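Local coordinates for site-specific recombinase, resolvase family protein (Streptococcus pneumoniae, PDB 3GUV), which probably binds DNA and catalyses its site-specific recombination, as a member of the resolvase family of serine recombinases, at residues T11-S14 against I19-Y22; K32-Y37 against I109-G114; N107-C110 against I115-S118. One frame throughout, in Å; residues are numbered along the deposited sequence.

Contact 1 of 3, residues T11-S14 against I19-Y22; sequences TRVS and IEGY
The carboxylate of Glu-20 reaches across to the backbone N-H of Ser-14. Ser-14 N donates to Glu-20 OE1 at 3.0 Å with a nearly straight N-H...O angle of 164°, arriving on the syn side of the carboxylate but 27° out of its plane. Glu-20 OE2 also accepts from Thr-15 N, so consecutive backbone N-H groups share one carboxylate. The glutamate reaches this far because its chain is extended beyond CG (chi2 -177°). A water adds an indirect link: it donates to Arg-12 O at 2.7 Å and, weakly, to Glu-20 OE1 at 3.5 Å.

Two close carbon-oxygen approaches flank the hydrogen bond: Val-13 CA comes to 3.3 Å from Glu-20 OE1, and Ser-14 CB to 3.4 Å from Glu-20 OE2. Van der Waals contact is made by Val-13 CG1, 3.7 Å from Glu-20 CB, the two side chains crossing at a slant. Val-13 also touches Leu-24 of helix 24-37.

Beyond the two segments, Arg-86 forms a long, weak ion pair with Glu-20, and Ser-14 OG makes a weak hydrogen bond to Glu-138 of the second subunit. The Arg-Val-Ser sequence where strand 6-12 runs out matches the signature of serine recombinases, whose nucleophile in relatives is the serine of this motif; the geometry is consistent with Glu-20 fixing the backbone of such an active-site loop.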
ATOM      1  N   THR A  11      15.862  -2.702 -13.067  1.00 22.75           N
ATOM      2  CA  THR A  11      16.170  -3.694 -12.037  1.00 22.86           C
ATOM      3  C   THR A  11      17.036  -3.051 -10.949  1.00 22.24           C
ATOM      4  O   THR A  11      17.708  -2.063 -11.191  1.00 21.88           O
ATOM      5  CB  THR A  11      16.894  -4.963 -12.623  1.00 22.75           C
ATOM      6  OG1 THR A  11      18.101  -4.582 -13.289  1.00 25.27           O
ATOM      7  CG2 THR A  11      16.004  -5.733 -13.600  1.00 23.66           C
ATOM      8  N   ARG A  12      17.029  -3.648  -9.760  1.00 22.15           N
ATOM      9  CA  ARG A  12      17.849  -3.159  -8.615  1.00 22.06           C
ATOM     10  C   ARG A  12      17.977  -4.224  -7.531  1.00 22.33           C
ATOM     11  O   ARG A  12      17.292  -5.232  -7.568  1.00 23.92           O
ATOM     12  CB  ARG A  12      17.265  -1.866  -8.011  1.00 21.80           C
ATOM     13  CG  ARG A  12      15.799  -2.068  -7.486  1.00 22.22           C
ATOM     14  CD  ARG A  12      15.253  -0.892  -6.710  1.00 24.39           C
ATOM     15  NE  ARG A  12      16.060  -0.661  -5.522  1.00 27.02           N
ATOM     16  CZ  ARG A  12      16.907   0.351  -5.329  1.00 32.35           C
ATOM     17  NH1 ARG A  12      17.596   0.417  -4.184  1.00 32.95           N
ATOM     18  NH2 ARG A  12      17.097   1.299  -6.249  1.00 34.57           N
ATOM     19  N   VAL A  13      18.872  -4.007  -6.586  1.00 23.69           N
ATOM     20  CA  VAL A  13      18.909  -4.738  -5.316  1.00 25.25           C
ATOM     21  C   VAL A  13      18.452  -3.726  -4.257  1.00 26.77           C
ATOM     22  O   VAL A  13      18.490  -2.528  -4.504  1.00 27.23           O
ATOM     23  CB  VAL A  13      20.315  -5.224  -4.951  1.00 25.26           C
ATOM     24  CG1 VAL A  13      20.882  -6.123  -6.075  1.00 25.78           C
ATOM     25  CG2 VAL A  13      21.242  -4.042  -4.709  1.00 23.51           C
ATOM     26  N   SER A  14      18.003  -4.225  -3.109  1.00 27.68           N
ATOM     27  CA  SER A  14      17.652  -3.410  -1.953  1.00 28.48           C
ATOM     28  C   SER A  14      18.864  -3.084  -1.121  1.00 28.30           C
ATOM     29  O   SER A  14      18.967  -1.976  -0.613  1.00 28.19           O
ATOM     30  CB  SER A  14      16.692  -4.161  -1.027  1.00 28.92           C
ATOM     31  OG  SER A  14      15.576  -4.645  -1.740  1.00 32.64           O
ATOM     32  N   ILE A  19      24.965  -9.536  -1.569  1.00 27.57           N
ATOM     33  CA  ILE A  19      23.901 -10.268  -0.887  1.00 27.86           C
ATOM     34  C   ILE A  19      22.810 -10.716  -1.857  1.00 27.79           C
ATOM     35  O   ILE A  19      22.264 -11.807  -1.735  1.00 27.63           O
ATOM     36  CB  ILE A  19      23.299  -9.371   0.247  1.00 28.29           C
ATOM     37  CG1 ILE A  19      24.405  -8.942   1.227  1.00 28.91           C
ATOM     38  CG2 ILE A  19      22.134 -10.041   0.951  1.00 27.88           C
ATOM     39  CD1 ILE A  19      25.397 -10.083   1.642  1.00 29.89           C
ATOM     40  N   GLU A  20      22.511  -9.862  -2.830  1.00 28.01           N
ATOM     41  CA  GLU A  20      21.340 -10.012  -3.673  1.00 27.70           C
ATOM     42  C   GLU A  20      21.620 -10.172  -5.173  1.00 27.62           C
ATOM     43  O   GLU A  20      20.726 -10.525  -5.930  1.00 26.26           O
ATOM     44  CB  GLU A  20      20.484  -8.779  -3.503  1.00 28.53           C
ATOM     45  CG  GLU A  20      19.634  -8.744  -2.283  1.00 30.44           C
ATOM     46  CD  GLU A  20      18.791  -7.496  -2.275  1.00 35.35           C
ATOM     47  OE1 GLU A  20      18.073  -7.240  -3.288  1.00 37.24           O
ATOM     48  OE2 GLU A  20      18.862  -6.759  -1.275  1.00 38.34           O
ATOM     49  N   GLY A  21      22.850  -9.894  -5.599  1.00 28.20           N
ATOM     50  CA  GLY A  21      23.252  -9.904  -7.007  1.00 27.99           C
ATOM     51  C   GLY A  21      22.862 -11.158  -7.720  1.00 28.49           C
ATOM     52  O   GLY A  21      22.334 -11.128  -8.860  1.00 28.04           O
ATOM     53  N   TYR A  22      23.037 -12.269  -7.019  1.00 29.17           N
ATOM     54  CA  TYR A  22      22.843 -13.580  -7.614  1.00 29.60           C
ATOM     55  C   TYR A  22      21.482 -13.792  -8.206  1.00 30.59           C
ATOM     56  O   TYR A  22      21.345 -14.604  -9.086  1.00 33.30           O
ATOM     57  CB  TYR A  22      23.128 -14.683  -6.588  1.00 29.88           C
ATOM     58  CG  TYR A  22      22.000 -15.000  -5.611  1.00 27.35           C
ATOM     59  CD1 TYR A  22      21.056 -15.989  -5.886  1.00 26.62           C
ATOM     60  CD2 TYR A  22      21.894 -14.311  -4.415  1.00 25.36           C
ATOM     61  CE1 TYR A  22      20.052 -16.310  -4.955  1.00 25.55           C
ATOM     62  CE2 TYR A  22      20.897 -14.599  -3.495  1.00 23.91           C
ATOM     63  CZ  TYR A  22      19.996 -15.581  -3.756  1.00 25.38           C
ATOM     64  OH  TYR A  22      19.043 -15.813  -2.810  1.00 26.64           O
TER
HETATM   65  O   HOH W   1      16.785  -7.692  -6.479  1.00 42.88           O

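Contact 2 of 3, residues K32-Y37 against I109-G114; sequences KAFAIY and ICVEDG
Phe-34 lays one face of its ring against Val-111, whose CG2 methyl sits 3.8 Å above the ring plane and is shifted toward the rim. The distance from Val-111 CG2 to the Phe-34 ring centroid is 4.0 Å, at 18° off the normal, which meets the criteria for a CH-pi contact; CG and CD2 of Phe-34 each lie 3.9 Å from Val-111 CG2. The other end of the ring meets a second methyl obliquely: Phe-34 CZ is 3.5 Å and CE2 3.6 Å from Ile-109 CG2. With CG anti to the backbone N (chi1 180°), the phenyl group projects from helix 24-37 toward the sheet. That helix belongs to the right-handed beta-alpha-beta crossover between parallel strands 6-12 and 41-48, and here it also reaches strand 107-110, two places beyond 6-12 in the sheet. Leu-80, on the intervening strand 78-81, and Tyr-40 touch Phe-34 as well, so the ring packs among residues from separate parts of the alpha/beta fold. No hydrogen bond joins the two segments. Backbone bonds tie Ile-109 and Val-111 into the sheet, Ile-109 to Val-79 and Val-81 and Val-111 to Val-81.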
ATOM      1  N   LYS A  32      13.035 -10.257 -19.631  1.00 22.60           N
ATOM      2  CA  LYS A  32      13.244 -10.324 -21.080  1.00 23.23           C
ATOM      3  C   LYS A  32      12.285 -11.327 -21.723  1.00 24.80           C
ATOM      4  O   LYS A  32      11.700 -11.009 -22.773  1.00 24.83           O
ATOM      5  CB  LYS A  32      14.718 -10.610 -21.443  1.00 23.40           C
ATOM      6  CG  LYS A  32      15.583  -9.368 -21.279  1.00 24.90           C
ATOM      7  CD  LYS A  32      17.089  -9.685 -21.218  1.00 29.35           C
ATOM      8  CE  LYS A  32      17.855  -8.496 -20.683  1.00 32.08           C
ATOM      9  NZ  LYS A  32      19.152  -8.385 -21.397  1.00 36.63           N
ATOM     10  N   ALA A  33      12.082 -12.500 -21.084  1.00 26.09           N
ATOM     11  CA  ALA A  33      11.110 -13.507 -21.590  1.00 27.00           C
ATOM     12  C   ALA A  33       9.724 -12.897 -21.733  1.00 27.37           C
ATOM     13  O   ALA A  33       9.099 -13.032 -22.792  1.00 28.30           O
ATOM     14  CB  ALA A  33      11.059 -14.778 -20.712  1.00 26.96           C
ATOM     15  N   PHE A  34       9.282 -12.190 -20.693  1.00 27.16           N
ATOM     16  CA  PHE A  34       7.998 -11.481 -20.670  1.00 27.07           C
ATOM     17  C   PHE A  34       7.893 -10.469 -21.792  1.00 27.53           C
ATOM     18  O   PHE A  34       6.875 -10.377 -22.448  1.00 27.38           O
ATOM     19  CB  PHE A  34       7.826 -10.772 -19.325  1.00 26.51           C
ATOM     20  CG  PHE A  34       6.533  -9.981 -19.154  1.00 25.96           C
ATOM     21  CD1 PHE A  34       5.416 -10.558 -18.545  1.00 27.98           C
ATOM     22  CD2 PHE A  34       6.465  -8.639 -19.518  1.00 25.50           C
ATOM     23  CE1 PHE A  34       4.241  -9.806 -18.335  1.00 26.43           C
ATOM     24  CE2 PHE A  34       5.312  -7.886 -19.319  1.00 25.17           C
ATOM     25  CZ  PHE A  34       4.195  -8.475 -18.709  1.00 27.04           C
ATOM     26  N   ALA A  35       8.949  -9.690 -21.987  1.00 28.51           N
ATOM     27  CA  ALA A  35       9.014  -8.765 -23.111  1.00 29.12           C
ATOM     28  C   ALA A  35       8.761  -9.521 -24.438  1.00 29.15           C
ATOM     29  O   ALA A  35       7.916  -9.146 -25.251  1.00 29.00           O
ATOM     30  CB  ALA A  35      10.359  -8.048 -23.130  1.00 27.86           C
ATOM     31  N   ILE A  36       9.497 -10.598 -24.620  1.00 30.67           N
ATOM     32  CA  ILE A  36       9.352 -11.453 -25.813  1.00 32.32           C
ATOM     33  C   ILE A  36       7.913 -11.968 -25.988  1.00 32.07           C
ATOM     34  O   ILE A  36       7.259 -11.581 -26.945  1.00 32.68           O
ATOM     35  CB  ILE A  36      10.356 -12.626 -25.790  1.00 31.85           C
ATOM     36  CG1 ILE A  36      11.721 -12.130 -26.277  1.00 34.08           C
ATOM     37  CG2 ILE A  36       9.815 -13.793 -26.630  1.00 33.18           C
ATOM     38  CD1 ILE A  36      12.904 -12.959 -25.775  1.00 35.00           C
ATOM     39  N   TYR A  37       7.415 -12.783 -25.048  1.00 32.50           N
ATOM     40  CA  TYR A  37       6.031 -13.297 -25.098  1.00 31.97           C
ATOM     41  C   TYR A  37       4.956 -12.214 -25.366  1.00 32.06           C
ATOM     42  O   TYR A  37       3.958 -12.486 -26.033  1.00 31.76           O
ATOM     43  CB  TYR A  37       5.716 -14.073 -23.811  1.00 32.70           C
ATOM     44  N   ILE A 109       4.519  -1.993 -15.344  1.00 25.82           N
ATOM     45  CA  ILE A 109       4.274  -3.435 -15.338  1.00 27.05           C
ATOM     46  C   ILE A 109       5.240  -4.028 -14.337  1.00 27.95           C
ATOM     47  O   ILE A 109       6.433  -3.700 -14.348  1.00 28.74           O
ATOM     48  CB  ILE A 109       4.417  -4.099 -16.746  1.00 26.85           C
ATOM     49  CG1 ILE A 109       3.411  -3.476 -17.717  1.00 26.79           C
ATOM     50  CG2 ILE A 109       4.176  -5.649 -16.676  1.00 26.36           C
ATOM     51  CD1 ILE A 109       3.409  -4.082 -19.156  1.00 23.46           C
ATOM     52  N   CYS A 110       4.675  -4.776 -13.386  1.00 28.81           N
ATOM     53  CA  CYS A 110       5.394  -5.576 -12.409  1.00 28.94           C
ATOM     54  C   CYS A 110       5.205  -6.973 -12.866  1.00 29.92           C
ATOM     55  O   CYS A 110       4.110  -7.526 -12.780  1.00 29.28           O
ATOM     56  CB  CYS A 110       4.806  -5.437 -11.018  1.00 29.64           C
ATOM     57  SG  CYS A 110       4.734  -3.739 -10.493  1.00 33.35           S
ATOM     58  N   VAL A 111       6.281  -7.531 -13.380  1.00 30.11           N
ATOM     59  CA  VAL A 111       6.268  -8.839 -13.954  1.00 31.23           C
ATOM     60  C   VAL A 111       5.855  -9.947 -12.963  1.00 33.38           C
ATOM     61  O   VAL A 111       4.987 -10.759 -13.279  1.00 34.04           O
ATOM     62  CB  VAL A 111       7.650  -9.135 -14.617  1.00 30.39           C
ATOM     63  CG1 VAL A 111       7.811 -10.578 -14.905  1.00 30.18           C
ATOM     64  CG2 VAL A 111       7.792  -8.278 -15.905  1.00 29.19           C
ATOM     65  N   GLU A 112       6.449  -9.999 -11.781  1.00 35.51           N
ATOM     66  CA  GLU A 112       6.107 -11.090 -10.869  1.00 37.49           C
ATOM     67  C   GLU A 112       4.719 -10.887 -10.244  1.00 38.47           C
ATOM     68  O   GLU A 112       3.945 -11.838 -10.153  1.00 39.87           O
ATOM     69  CB  GLU A 112       7.152 -11.264  -9.773  1.00 37.69           C
ATOM     70  CG  GLU A 112       7.077 -12.674  -9.168  1.00 40.67           C
ATOM     71  CD  GLU A 112       7.773 -12.814  -7.836  1.00 44.73           C
ATOM     72  OE1 GLU A 112       8.421 -13.881  -7.638  1.00 46.89           O
ATOM     73  OE2 GLU A 112       7.676 -11.874  -7.000  1.00 46.15           O
ATOM     74  N   ASP A 113       4.399  -9.651  -9.849  1.00 39.34           N
ATOM     75  CA  ASP A 113       3.096  -9.345  -9.219  1.00 40.03           C
ATOM     76  C   ASP A 113       1.917  -9.437 -10.198  1.00 40.09           C
ATOM     77  O   ASP A 113       0.766  -9.505  -9.777  1.00 40.82           O
ATOM     78  CB  ASP A 113       3.110  -7.948  -8.604  1.00 40.06           C
ATOM     79  CG  ASP A 113       4.265  -7.740  -7.606  1.00 42.66           C
ATOM     80  OD1 ASP A 113       4.622  -8.721  -6.908  1.00 46.41           O
ATOM     81  OD2 ASP A 113       4.808  -6.599  -7.503  1.00 43.76           O
ATOM     82  N   GLY A 114       2.195  -9.439 -11.500  1.00 39.37           N
ATOM     83  CA  GLY A 114       1.145  -9.400 -12.515  1.00 38.82           C
ATOM     84  C   GLY A 114       0.349  -8.092 -12.583  1.00 38.44           C
ATOM     85  O   GLY A 114      -0.786  -8.090 -13.053  1.00 38.94           O
TER

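Contact 3 of 3, residues N107-C110 against I115-S118; sequences NLIC and IDSS
Ile-115 and Cys-110 form the hydrogen-bonded antiparallel pair next to the hairpin turn. Its two bonds are unequal: Cys-110 N to Ile-115 O measures 2.9 Å, whereas Ile-115 N to Cys-110 O is 3.3 Å and bent to 137°. The side chains of this pair also touch through their CB atoms. Asp-116 follows as the non-hydrogen-bonded partner of Ile-109, the two lying side by side with Ile-109 CG1 4.0 Å from Asp-116 CG. At Ser-117 the strand passes into a 3-10 segment, yet Ser-117 N still donates to Leu-108 O at 2.9 Å. The reciprocal bond goes to a side chain: Leu-108 N donates to Ser-117 OG at 2.9 Å and 177°. Ser-117 OG in turn donates to Asn-107 OD1 at 2.7 Å, in the carbonyl plane on a lone pair. Gln-102 NE2 also donates to that amide oxygen. Ser-118 N donates back to Asp-116 OD1 at 2.9 Å, closing an Asx turn; Ser-118 OG adds a bond to Asp-116 OD1 at 2.7 Å from the same face. The Ser-117 hydroxyl, placed between backbone N and carbonyl carbon (chi1 71°), thus stands in for a strand carbonyl, so the sheet pairing extends past the point where the backbone curls away.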
ATOM      1  N   ASN A 107       3.276   3.891 -18.289  1.00 28.79           N
ATOM      2  CA  ASN A 107       2.706   2.972 -17.307  1.00 27.90           C
ATOM      3  C   ASN A 107       3.701   1.929 -16.751  1.00 27.93           C
ATOM      4  O   ASN A 107       4.819   1.759 -17.260  1.00 27.83           O
ATOM      5  CB  ASN A 107       1.464   2.308 -17.896  1.00 27.76           C
ATOM      6  CG  ASN A 107       0.224   3.200 -17.787  1.00 27.34           C
ATOM      7  OD1 ASN A 107      -0.343   3.373 -16.710  1.00 24.26           O
ATOM      8  ND2 ASN A 107      -0.171   3.784 -18.903  1.00 25.97           N
ATOM      9  N   LEU A 108       3.293   1.264 -15.680  1.00 27.25           N
ATOM     10  CA  LEU A 108       4.141   0.346 -14.927  1.00 26.65           C
ATOM     11  C   LEU A 108       3.611  -1.076 -15.003  1.00 26.11           C
ATOM     12  O   LEU A 108       2.402  -1.304 -14.777  1.00 25.75           O
ATOM     13  CB  LEU A 108       4.241   0.770 -13.470  1.00 26.90           C
ATOM     14  CG  LEU A 108       5.213  -0.067 -12.604  1.00 27.75           C
ATOM     15  CD1 LEU A 108       6.705   0.251 -12.954  1.00 19.99           C
ATOM     16  CD2 LEU A 108       4.874   0.242 -11.113  1.00 29.08           C
ATOM     17  N   ILE A 109       4.519  -1.993 -15.344  1.00 25.82           N
ATOM     18  CA  ILE A 109       4.274  -3.435 -15.338  1.00 27.05           C
ATOM     19  C   ILE A 109       5.240  -4.028 -14.337  1.00 27.95           C
ATOM     20  O   ILE A 109       6.433  -3.700 -14.348  1.00 28.74           O
ATOM     21  CB  ILE A 109       4.417  -4.099 -16.746  1.00 26.85           C
ATOM     22  CG1 ILE A 109       3.411  -3.476 -17.717  1.00 26.79           C
ATOM     23  CG2 ILE A 109       4.176  -5.649 -16.676  1.00 26.36           C
ATOM     24  CD1 ILE A 109       3.409  -4.082 -19.156  1.00 23.46           C
ATOM     25  N   CYS A 110       4.675  -4.776 -13.386  1.00 28.81           N
ATOM     26  CA  CYS A 110       5.394  -5.576 -12.409  1.00 28.94           C
ATOM     27  C   CYS A 110       5.205  -6.973 -12.866  1.00 29.92           C
ATOM     28  O   CYS A 110       4.110  -7.526 -12.780  1.00 29.28           O
ATOM     29  CB  CYS A 110       4.806  -5.437 -11.018  1.00 29.64           C
ATOM     30  SG  CYS A 110       4.734  -3.739 -10.493  1.00 33.35           S
ATOM     31  N   ILE A 115       0.934  -6.996 -12.109  1.00 37.57           N
ATOM     32  CA  ILE A 115       0.255  -5.710 -12.027  1.00 37.01           C
ATOM     33  C   ILE A 115       0.622  -4.916 -13.280  1.00 36.70           C
ATOM     34  O   ILE A 115       1.775  -4.905 -13.686  1.00 35.26           O
ATOM     35  CB  ILE A 115       0.717  -4.887 -10.789  1.00 37.27           C
ATOM     36  CG1 ILE A 115       0.172  -5.461  -9.467  1.00 37.34           C
ATOM     37  CG2 ILE A 115       0.285  -3.448 -10.938  1.00 38.06           C
ATOM     38  CD1 ILE A 115       0.738  -4.743  -8.200  1.00 36.58           C
ATOM     39  N   ASP A 116      -0.374  -4.288 -13.893  1.00 35.91           N
ATOM     40  CA  ASP A 116      -0.189  -3.469 -15.086  1.00 36.31           C
ATOM     41  C   ASP A 116      -1.093  -2.247 -14.897  1.00 36.10           C
ATOM     42  O   ASP A 116      -2.341  -2.376 -14.929  1.00 36.32           O
ATOM     43  CB  ASP A 116      -0.575  -4.278 -16.340  1.00 36.33           C
ATOM     44  CG  ASP A 116      -0.599  -3.442 -17.623  1.00 38.57           C
ATOM     45  OD1 ASP A 116      -0.553  -2.183 -17.568  1.00 37.20           O
ATOM     46  OD2 ASP A 116      -0.667  -4.067 -18.712  1.00 41.47           O
ATOM     47  N   SER A 117      -0.478  -1.087 -14.652  1.00 35.51           N
ATOM     48  CA  SER A 117      -1.219   0.120 -14.361  1.00 35.05           C
ATOM     49  C   SER A 117      -2.067   0.673 -15.540  1.00 36.56           C
ATOM     50  O   SER A 117      -2.992   1.436 -15.305  1.00 37.47           O
ATOM     51  CB  SER A 117      -0.293   1.198 -13.789  1.00 34.90           C
ATOM     52  OG  SER A 117       0.594   1.738 -14.753  1.00 32.10           O
ATOM     53  N   SER A 118      -1.786   0.277 -16.777  1.00 37.98           N
ATOM     54  CA  SER A 118      -2.579   0.719 -17.943  1.00 39.54           C
ATOM     55  C   SER A 118      -3.961   0.035 -18.007  1.00 41.60           C
ATOM     56  O   SER A 118      -4.884   0.588 -18.580  1.00 41.73           O
ATOM     57  CB  SER A 118      -1.830   0.450 -19.252  1.00 39.06           C
ATOM     58  OG  SER A 118      -1.871  -0.932 -19.588  1.00 37.04           O
TER

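All three contacts reach the same sheet but at different places. Contacts 2 and 3 share Ile-109 and Cys-110, with centres 10 Å apart: strand 107-110 meets a helix through apolar side chains in contact 2 and its antiparallel neighbour through backbone and hydroxyl hydrogen bonds in contact 3. Contact 3 is the buried one; contacts 1 and 2 are partly buried. Contact 1 stands apart, about 18 Å and 21 Å centre to centre from contacts 2 and 3, at the end of strand 6-12, where a carboxylate does the joining and the water link is weak. Each contact has a residue touching the second subunit, through a weak hydrogen bond at Ser-14 and by packing at Asp-113 and Ile-115.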